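Local coordinates for protein pollen receptor-like kinase 3 (PDB 5WLS) that probably relays extracellular signals in pollen as a leucine-rich-repeat receptor-like kinase whose extracellular domain resembles the SERK co-receptors, at residues R118-N123 with L140-M145; S133-A138 with G152-L157; D159-L164 with S183-L188. All coordinates share one frame; numbering follows the deposited sequence.

Contact 1: residues R118-N123 with L140-M145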
loop_
_atom_site.group_PDB
_atom_site.type_symbol
_atom_site.label_atom_id
_atom_site.label_comp_id
_atom_site.label_asym_id
_atom_site.label_seq_id
_atom_site.Cartn_x
_atom_site.Cartn_y
_atom_site.Cartn_z
ATOM N N ARG A 118 -3.489 5.982 -3.574
ATOM C CA ARG A 118 -3.807 4.571 -3.667
ATOM C C ARG A 118 -2.945 3.750 -2.724
ATOM O O ARG A 118 -1.717 3.880 -2.726
ATOM C CB ARG A 118 -3.647 4.058 -5.089
ATOM C CG ARG A 118 -4.658 4.340 -6.205
ATOM C CD ARG A 118 -3.668 3.813 -7.211
ATOM N NE ARG A 118 -3.953 2.414 -7.451
ATOM C CZ ARG A 118 -3.831 1.735 -8.577
ATOM N NH1 ARG A 118 -3.345 2.277 -9.682
ATOM N NH2 ARG A 118 -4.112 0.438 -8.537
ATOM N N VAL A 119 -3.605 2.934 -1.903
ATOM C CA VAL A 119 -2.959 2.036 -0.945
ATOM C C VAL A 119 -3.630 0.671 -1.063
ATOM O O VAL A 119 -4.784 0.502 -0.638
ATOM C CB VAL A 119 -3.059 2.559 0.493
ATOM C CG1 VAL A 119 -2.491 1.541 1.457
ATOM C CG2 VAL A 119 -2.337 3.894 0.621
ATOM N N PHE A 120 -2.923 -0.294 -1.648
ATOM C CA PHE A 120 -3.396 -1.668 -1.769
ATOM C C PHE A 120 -2.502 -2.536 -0.889
ATOM O O PHE A 120 -1.333 -2.765 -1.216
ATOM C CB PHE A 120 -3.370 -2.145 -3.222
ATOM C CG PHE A 120 -4.374 -1.460 -4.124
ATOM C CD1 PHE A 120 -5.094 -2.190 -5.054
ATOM C CD2 PHE A 120 -4.581 -0.091 -4.059
ATOM C CE1 PHE A 120 -6.008 -1.567 -5.887
ATOM C CE2 PHE A 120 -5.492 0.535 -4.884
ATOM C CZ PHE A 120 -6.207 -0.206 -5.801
ATOM N N LEU A 121 -3.051 -3.017 0.230
ATOM C CA LEU A 121 -2.333 -3.897 1.147
ATOM C C LEU A 121 -3.026 -5.247 1.278
ATOM O O LEU A 121 -2.770 -5.982 2.236
ATOM C CB LEU A 121 -2.183 -3.239 2.519
ATOM C CG LEU A 121 -1.476 -1.884 2.545
ATOM C CD1 LEU A 121 -1.330 -1.369 3.972
ATOM C CD2 LEU A 121 -0.120 -1.973 1.857
ATOM N N ASP A 122 -3.909 -5.571 0.340
ATOM C CA ASP A 122 -4.766 -6.737 0.473
ATOM C C ASP A 122 -3.958 -8.030 0.518
ATOM O O ASP A 122 -2.899 -8.154 -0.101
ATOM C CB ASP A 122 -5.759 -6.803 -0.689
ATOM C CG ASP A 122 -5.081 -6.707 -2.044
ATOM O OD1 ASP A 122 -4.135 -5.904 -2.186
ATOM O OD2 ASP A 122 -5.481 -7.453 -2.962
ATOM N N ASN A 123 -4.481 -8.992 1.279
ATOM C CA ASN A 123 -3.999 -10.373 1.291
ATOM C C ASN A 123 -2.555 -10.485 1.776
ATOM O O ASN A 123 -1.788 -11.336 1.315
ATOM C CB ASN A 123 -4.166 -11.022 -0.083
ATOM C CG ASN A 123 -5.619 -11.158 -0.477
ATOM O OD1 ASN A 123 -6.422 -11.736 0.254
ATOM N ND2 ASN A 123 -5.970 -10.614 -1.639
ATOM N N LEU A 140 -6.892 10.383 -0.174
ATOM C CA LEU A 140 -6.898 8.945 -0.418
ATOM C C LEU A 140 -8.113 8.592 -1.265
ATOM O O LEU A 140 -9.248 8.899 -0.889
ATOM C CB LEU A 140 -6.928 8.180 0.902
ATOM C CG LEU A 140 -6.898 6.652 0.813
ATOM C CD1 LEU A 140 -5.629 6.166 0.119
ATOM C CD2 LEU A 140 -7.068 6.015 2.184
ATOM N N GLU A 141 -7.884 7.955 -2.408
ATOM C CA GLU A 141 -8.981 7.599 -3.297
ATOM C C GLU A 141 -9.306 6.114 -3.289
ATOM O O GLU A 141 -10.486 5.748 -3.331
ATOM C CB GLU A 141 -8.661 8.058 -4.722
ATOM C CG GLU A 141 -8.044 9.451 -4.754
ATOM C CD GLU A 141 -7.701 9.925 -6.149
ATOM O OE1 GLU A 141 -7.334 11.111 -6.292
ATOM O OE2 GLU A 141 -7.830 9.131 -7.104
ATOM N N GLU A 142 -8.296 5.249 -3.208
ATOM C CA GLU A 142 -8.499 3.806 -3.267
ATOM C C GLU A 142 -7.742 3.154 -2.119
ATOM O O GLU A 142 -6.510 3.250 -2.048
ATOM C CB GLU A 142 -8.028 3.254 -4.612
ATOM C CG GLU A 142 -8.828 3.800 -5.781
ATOM C CD GLU A 142 -8.094 3.674 -7.095
ATOM O OE1 GLU A 142 -7.786 4.721 -7.703
ATOM O OE2 GLU A 142 -7.821 2.529 -7.516
ATOM N N LEU A 143 -8.474 2.472 -1.236
ATOM C CA LEU A 143 -7.877 1.783 -0.095
ATOM C C LEU A 143 -8.393 0.354 -0.074
ATOM O O LEU A 143 -9.575 0.120 0.197
ATOM C CB LEU A 143 -8.191 2.502 1.216
ATOM C CG LEU A 143 -7.707 1.771 2.470
ATOM C CD1 LEU A 143 -6.188 1.645 2.467
ATOM C CD2 LEU A 143 -8.177 2.469 3.741
ATOM N N HIS A 144 -7.510 -0.596 -0.364
ATOM C CA HIS A 144 -7.870 -2.007 -0.393
ATOM C C HIS A 144 -7.038 -2.742 0.646
ATOM O O HIS A 144 -5.809 -2.806 0.534
ATOM C CB HIS A 144 -7.665 -2.599 -1.791
ATOM C CG HIS A 144 -8.598 -2.040 -2.822
ATOM N ND1 HIS A 144 -8.522 -2.378 -4.158
ATOM C CD2 HIS A 144 -9.627 -1.165 -2.715
ATOM C CE1 HIS A 144 -9.464 -1.737 -4.826
ATOM N NE2 HIS A 144 -10.148 -0.994 -3.974
ATOM N N MET A 145 -7.715 -3.299 1.653
ATOM C CA MET A 145 -7.065 -3.944 2.787
ATOM C C MET A 145 -7.656 -5.322 3.050
ATOM O O MET A 145 -7.432 -5.890 4.124
ATOM C CB MET A 145 -7.182 -3.089 4.052
ATOM C CG MET A 145 -6.596 -1.693 3.948
ATOM S SD MET A 145 -6.729 -0.803 5.509
ATOM C CE MET A 145 -5.075 -1.022 6.156
#
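F120 and H144 stand side by side on neighbouring parallel strands, 118-120 and 142-144, whose directions differ by 10°. Three backbone hydrogen bonds set the register: V119 N to E142 O (2.9 Å), H144 N to V119 O (3.0 Å) and L121 N to H144 O (2.8 Å). The side chain of F120 rises from the sheet on the same face as R118, E142 and H144. From CB, a chi1 of -68° sets F120 CG beside the backbone N, 4.2 Å from H144 CB. F120 CD1 and F120 CE1 then pass H144 ND1, which lies over one face of the phenyl ring and comes within 3.2 Å of F120 CE1. The two rings are inclined at 48°, neither stacked nor edge-to-face. Around the far rim, F120 CE2 touches E142 CB at 3.7 Å, and at the tip F120 CZ meets E142 OE2 at 3.6 Å. This oxygen lies at the ring edge, near its plane, where the partly positive ring hydrogens probably suit a carboxylate. E142 also runs alongside R118, but its OE2 is 3.9 Å from R118 NE, over a face of the guanidinium, so the salt bridge is long and only charge attraction holds it. H144 NE2 is hydrogen-bonded to S166 OG outside the pair. On the other face of the sheet, V119 packs its CB and CG1 against CD1 of L143 and its CG2 against CD1 of L140; branched apolar residues fit this buried side. They are the inward leucine-type positions of the leucine-rich repeat. The two strands are interior members of the parallel run of the main sheet: strand 93-95 borders 118-120, with S93 and L95 beside R118, and strand 166-168 flanks 142-144, L167 packing on L143.

Contact 2: residues S133-A138 with G152-L157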
loop_
_atom_site.group_PDB
_atom_site.type_symbol
_atom_site.label_atom_id
_atom_site.label_comp_id
_atom_site.label_asym_id
_atom_site.label_seq_id
_atom_site.Cartn_x
_atom_site.Cartn_y
_atom_site.Cartn_z
ATOM N N SER A 133 -4.547 7.348 11.236
ATOM C CA SER A 133 -4.022 8.359 10.325
ATOM C C SER A 133 -4.309 8.013 8.871
ATOM O O SER A 133 -4.415 8.913 8.030
ATOM C CB SER A 133 -2.518 8.530 10.536
ATOM O OG SER A 133 -1.837 7.302 10.342
ATOM N N LEU A 134 -4.433 6.721 8.556
ATOM C CA LEU A 134 -4.793 6.319 7.200
ATOM C C LEU A 134 -6.139 6.903 6.795
ATOM O O LEU A 134 -6.329 7.304 5.641
ATOM C CB LEU A 134 -4.813 4.794 7.096
ATOM C CG LEU A 134 -5.010 4.188 5.706
ATOM C CD1 LEU A 134 -3.901 4.622 4.761
ATOM C CD2 LEU A 134 -5.074 2.673 5.801
ATOM N N MET A 135 -7.084 6.963 7.730
ATOM C CA MET A 135 -8.414 7.489 7.462
ATOM C C MET A 135 -8.496 9.000 7.651
ATOM O O MET A 135 -9.595 9.561 7.603
ATOM C CB MET A 135 -9.442 6.790 8.353
ATOM C CG MET A 135 -9.341 5.273 8.337
ATOM S SD MET A 135 -9.460 4.564 6.682
ATOM C CE MET A 135 -11.236 4.465 6.478
ATOM N N GLN A 136 -7.361 9.666 7.864
ATOM C CA GLN A 136 -7.294 11.120 7.900
ATOM C C GLN A 136 -6.692 11.703 6.629
ATOM O O GLN A 136 -6.583 12.927 6.514
ATOM C CB GLN A 136 -6.489 11.594 9.115
ATOM C CG GLN A 136 -7.184 11.400 10.458
ATOM C CD GLN A 136 -8.460 12.214 10.588
ATOM O OE1 GLN A 136 -8.518 13.371 10.171
ATOM N NE2 GLN A 136 -9.487 11.612 11.177
ATOM N N LEU A 137 -6.298 10.858 5.676
ATOM C CA LEU A 137 -5.761 11.331 4.405
ATOM C C LEU A 137 -6.896 11.899 3.563
ATOM O O LEU A 137 -7.778 11.159 3.116
ATOM C CB LEU A 137 -5.051 10.199 3.669
ATOM C CG LEU A 137 -3.841 9.564 4.355
ATOM C CD1 LEU A 137 -3.371 8.339 3.582
ATOM C CD2 LEU A 137 -2.715 10.577 4.510
ATOM N N ALA A 138 -6.882 13.216 3.351
ATOM C CA ALA A 138 -7.929 13.858 2.567
ATOM C C ALA A 138 -7.884 13.467 1.095
ATOM O O ALA A 138 -8.916 13.535 0.419
ATOM C CB ALA A 138 -7.830 15.379 2.704
ATOM N N GLY A 152 -10.316 -4.740 15.836
ATOM C CA GLY A 152 -10.710 -3.460 16.380
ATOM C C GLY A 152 -11.719 -2.746 15.499
ATOM O O GLY A 152 -12.216 -3.276 14.500
ATOM N N GLU A 153 -12.017 -1.509 15.882
ATOM C CA GLU A 153 -12.977 -0.696 15.152
ATOM C C GLU A 153 -12.299 0.033 14.000
ATOM O O GLU A 153 -11.098 0.316 14.034
ATOM C CB GLU A 153 -13.645 0.326 16.075
ATOM C CG GLU A 153 -14.465 -0.278 17.199
ATOM C CD GLU A 153 -15.014 0.773 18.141
ATOM O OE1 GLU A 153 -14.427 0.968 19.225
ATOM O OE2 GLU A 153 -16.034 1.407 17.795
ATOM N N ILE A 154 -13.087 0.340 12.981
ATOM C CA ILE A 154 -12.584 1.096 11.834
ATOM C C ILE A 154 -12.490 2.568 12.227
ATOM O O ILE A 154 -13.465 3.121 12.757
ATOM C CB ILE A 154 -13.497 0.906 10.627
ATOM C CG1 ILE A 154 -13.574 -0.573 10.245
ATOM C CG2 ILE A 154 -13.005 1.740 9.451
ATOM C CD1 ILE A 154 -14.737 -0.908 9.336
ATOM N N PRO A 155 -11.351 3.225 11.999
ATOM C CA PRO A 155 -11.250 4.639 12.351
ATOM C C PRO A 155 -12.194 5.471 11.505
ATOM O O PRO A 155 -12.555 5.079 10.382
ATOM C CB PRO A 155 -9.779 4.975 12.043
ATOM C CG PRO A 155 -9.074 3.663 12.063
ATOM C CD PRO A 155 -10.066 2.672 11.540
ATOM N N PRO A 156 -12.629 6.626 12.003
ATOM C CA PRO A 156 -13.497 7.488 11.196
ATOM C C PRO A 156 -12.725 8.107 10.043
ATOM O O PRO A 156 -11.511 8.313 10.116
ATOM C CB PRO A 156 -13.963 8.556 12.192
ATOM C CG PRO A 156 -12.874 8.601 13.215
ATOM C CD PRO A 156 -12.380 7.187 13.341
ATOM N N LEU A 157 -13.451 8.420 8.975
ATOM C CA LEU A 157 -12.873 9.054 7.799
ATOM C C LEU A 157 -13.142 10.551 7.853
ATOM O O LEU A 157 -14.278 10.976 8.089
ATOM C CB LEU A 157 -13.440 8.443 6.518
ATOM C CG LEU A 157 -13.047 9.069 5.181
ATOM C CD1 LEU A 157 -11.578 8.849 4.876
ATOM C CD2 LEU A 157 -13.893 8.459 4.091
#
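M135 reaches P155 through a side chain coiled by successive turns: chi1 of -50° puts CG beside the backbone N, where M135 CG meets the pyrrolidine ring 3.7 Å from P155 CB, and chi2 of -56° then bends SD back instead of letting the chain run straight out. The two side chains cross at about a right angle. At the far end the methyl M135 CE lies 4.4 Å from CG2 of I154, a looser touch. A methionine suits this place because its unbranched, flexible chain can curl along the uneven wall made by a proline and a beta-branched isoleucine. Nearer the backbone the packing is closer and more polar: CB of M135 sits 3.1 Å from the carbonyl oxygen of P156. The carbonyl of M135 in turn faces L157, whose CA-H points at it, CA of L157 lying 3.3 Å from M135 O with an angle at the hydrogen of 153°. CD1 of L157 meets the same oxygen of M135 at 3.4 Å. None of these meetings is a conventional hydrogen bond. The two prolines have no N-H to give, and L157 N is used by T181 OG1, while M135 forms a backbone bond with T158 just beyond. The I154-P155 pair belongs to the Gly-x-Ile-Pro signature of plant leucine-rich repeats, which recurs along such solenoids on the side away from the main sheet's strands. The contact thus packs loops of adjacent turns against each other. From strand 142-144, L143 touches both M135 and L134. Helix 180-183 packs against the contact as well, I182 touching M135, I154 and L157.

Contact 3: residues D159-L164 with S183-L188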
loop_
_atom_site.group_PDB
_atom_site.type_symbol
_atom_site.label_atom_id
_atom_site.label_comp_id
_atom_site.label_asym_id
_atom_site.label_seq_id
_atom_site.Cartn_x
_atom_site.Cartn_y
_atom_site.Cartn_z
ATOM N N ASP A 159 -13.910 14.358 7.075
ATOM C CA ASP A 159 -14.735 15.068 6.103
ATOM C C ASP A 159 -13.898 15.769 5.043
ATOM O O ASP A 159 -14.423 16.106 3.978
ATOM C CB ASP A 159 -15.632 16.090 6.803
ATOM C CG ASP A 159 -16.776 15.444 7.552
ATOM O OD1 ASP A 159 -17.210 14.344 7.149
ATOM O OD2 ASP A 159 -17.247 16.042 8.541
ATOM N N GLY A 160 -12.610 15.993 5.310
ATOM C CA GLY A 160 -11.749 16.619 4.326
ATOM C C GLY A 160 -11.507 15.763 3.103
ATOM O O GLY A 160 -11.076 16.284 2.068
ATOM N N ASN A 161 -11.772 14.460 3.197
ATOM C CA ASN A 161 -11.654 13.578 2.043
ATOM C C ASN A 161 -12.917 13.698 1.200
ATOM O O ASN A 161 -14.030 13.495 1.702
ATOM C CB ASN A 161 -11.431 12.133 2.486
ATOM C CG ASN A 161 -11.170 11.187 1.321
ATOM O OD1 ASN A 161 -11.880 11.198 0.315
ATOM N ND2 ASN A 161 -10.135 10.365 1.455
ATOM N N LYS A 162 -12.744 14.027 -0.081
ATOM C CA LYS A 162 -13.850 14.104 -1.028
ATOM C C LYS A 162 -13.601 13.246 -2.266
ATOM O O LYS A 162 -14.282 13.424 -3.282
ATOM C CB LYS A 162 -14.119 15.555 -1.446
ATOM C CG LYS A 162 -14.827 16.418 -0.400
ATOM C CD LYS A 162 -13.897 16.908 0.700
ATOM C CE LYS A 162 -14.505 18.085 1.447
ATOM N NZ LYS A 162 -15.498 17.645 2.468
ATOM N N VAL A 163 -12.643 12.320 -2.210
ATOM C CA VAL A 163 -12.199 11.625 -3.416
ATOM C C VAL A 163 -12.193 10.108 -3.258
ATOM O O VAL A 163 -12.026 9.381 -4.244
ATOM C CB VAL A 163 -10.806 12.118 -3.844
ATOM C CG1 VAL A 163 -10.858 13.581 -4.253
ATOM C CG2 VAL A 163 -9.808 11.913 -2.717
ATOM N N LEU A 164 -12.353 9.613 -2.030
ATOM C CA LEU A 164 -12.339 8.166 -1.823
ATOM C C LEU A 164 -13.488 7.510 -2.577
ATOM O O LEU A 164 -14.657 7.715 -2.236
ATOM C CB LEU A 164 -12.420 7.816 -0.334
ATOM C CG LEU A 164 -12.333 6.313 -0.027
ATOM C CD1 LEU A 164 -10.884 5.841 -0.017
ATOM C CD2 LEU A 164 -13.028 5.964 1.283
ATOM N N SER A 183 -20.180 5.189 5.530
ATOM C CA SER A 183 -21.371 4.580 4.947
ATOM C C SER A 183 -22.353 5.603 4.387
ATOM O O SER A 183 -23.187 5.240 3.550
ATOM C CB SER A 183 -22.070 3.700 5.985
ATOM O OG SER A 183 -22.390 4.436 7.151
ATOM N N ASP A 184 -22.288 6.863 4.823
ATOM C CA ASP A 184 -23.183 7.874 4.265
ATOM C C ASP A 184 -22.807 8.275 2.845
ATOM O O ASP A 184 -23.649 8.827 2.128
ATOM C CB ASP A 184 -23.197 9.130 5.140
ATOM C CG ASP A 184 -24.083 8.986 6.360
ATOM O OD1 ASP A 184 -24.966 8.103 6.361
ATOM O OD2 ASP A 184 -23.908 9.774 7.314
ATOM N N ARG A 185 -21.573 8.013 2.426
ATOM C CA ARG A 185 -21.088 8.555 1.163
ATOM C C ARG A 185 -21.744 7.847 -0.018
ATOM O O ARG A 185 -21.851 6.617 -0.042
ATOM C CB ARG A 185 -19.568 8.438 1.096
ATOM C CG ARG A 185 -18.883 9.099 2.281
ATOM C CD ARG A 185 -17.380 8.944 2.220
ATOM N NE ARG A 185 -16.709 9.809 3.189
ATOM C CZ ARG A 185 -15.899 10.816 2.874
ATOM N NH1 ARG A 185 -15.648 11.101 1.607
ATOM N NH2 ARG A 185 -15.333 11.532 3.836
ATOM N N LYS A 186 -22.176 8.633 -1.004
ATOM C CA LYS A 186 -22.985 8.146 -2.114
ATOM C C LYS A 186 -22.179 7.867 -3.377
ATOM O O LYS A 186 -22.759 7.454 -4.387
ATOM C CB LYS A 186 -24.098 9.151 -2.430
ATOM N N ASN A 187 -20.862 8.075 -3.350
ATOM C CA ASN A 187 -20.003 7.822 -4.500
ATOM C C ASN A 187 -18.915 6.807 -4.174
ATOM O O ASN A 187 -17.866 6.787 -4.824
ATOM C CB ASN A 187 -19.385 9.129 -5.001
ATOM C CG ASN A 187 -18.700 9.916 -3.894
ATOM O OD1 ASN A 187 -18.560 9.437 -2.768
ATOM N ND2 ASN A 187 -18.281 11.136 -4.209
ATOM N N LEU A 188 -19.148 5.969 -3.171
ATOM C CA LEU A 188 -18.120 5.134 -2.563
ATOM C C LEU A 188 -18.470 3.663 -2.753
ATOM O O LEU A 188 -19.421 3.163 -2.142
ATOM C CB LEU A 188 -17.982 5.471 -1.077
ATOM C CG LEU A 188 -16.991 4.676 -0.233
ATOM C CD1 LEU A 188 -15.645 4.581 -0.930
ATOM C CD2 LEU A 188 -16.848 5.298 1.153
HETATM O O HOH W 1 -16.043 11.664 6.226
#
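The backbones of L164 and L188 come no nearer than 6.6 Å between CA atoms, both in irregular loops leading into strands, and side chains have to bridge them. R185 does so by gripping one carbonyl end-on: NH1 and NH2 both donate to N161 O, at 2.9 and 3.2 Å. That oxygen lies in the guanidinium plane, yet both nitrogens approach from the same face of its carbonyl, NH1 50° out of the carbonyl plane. Arginine suits the task because its chain, extended from CG to NE, spans the distance and still offers NE to T181 O. N161 is itself fixed by its OD1, which accepts from V163 N (2.9 Å) in an Asx turn and also from L164 N (2.9 Å), the two bonds together making an Asx motif, while ND2 is bonded to backbone oxygens of the preceding loop. The amide group is thereby held by backbone on both its oxygen and its nitrogen. Away from the polar grip, toward the strands, CD2 of L164 packs on CD1 of L188 at 3.7 Å. An alanine at R185 would probably leave N161 O and T181 O without these donors and loosen the tie between the two loops. Such packing of equivalent loops, each just before a strand of the main sheet, is typical of consecutive turns in a leucine-rich-repeat solenoid.

Overall arrangement
The three contacts follow successive turns of one solenoid. Contacts 1 and 2 alternate along the chain and lie with their centres about 13 Å apart, joined in the apolar core where L143 CD2 meets M135 SD at 3.8 Å. Contact 3 comes later, its centre about 12 Å from that of contact 2. N161 ties it to both, its ND2 hydrogen-bonded to L140 O (2.9 Å) and L137 O (3.0 Å). L157 also packs on R185, linking contacts 2 and 3. All belong to the extracellular domain; the kinase domain is not part of this chain. At contact 1 the nearest atoms of a sugar and the D122 side chain are about 4 Å apart; it is an attached glycan, not a bound substrate.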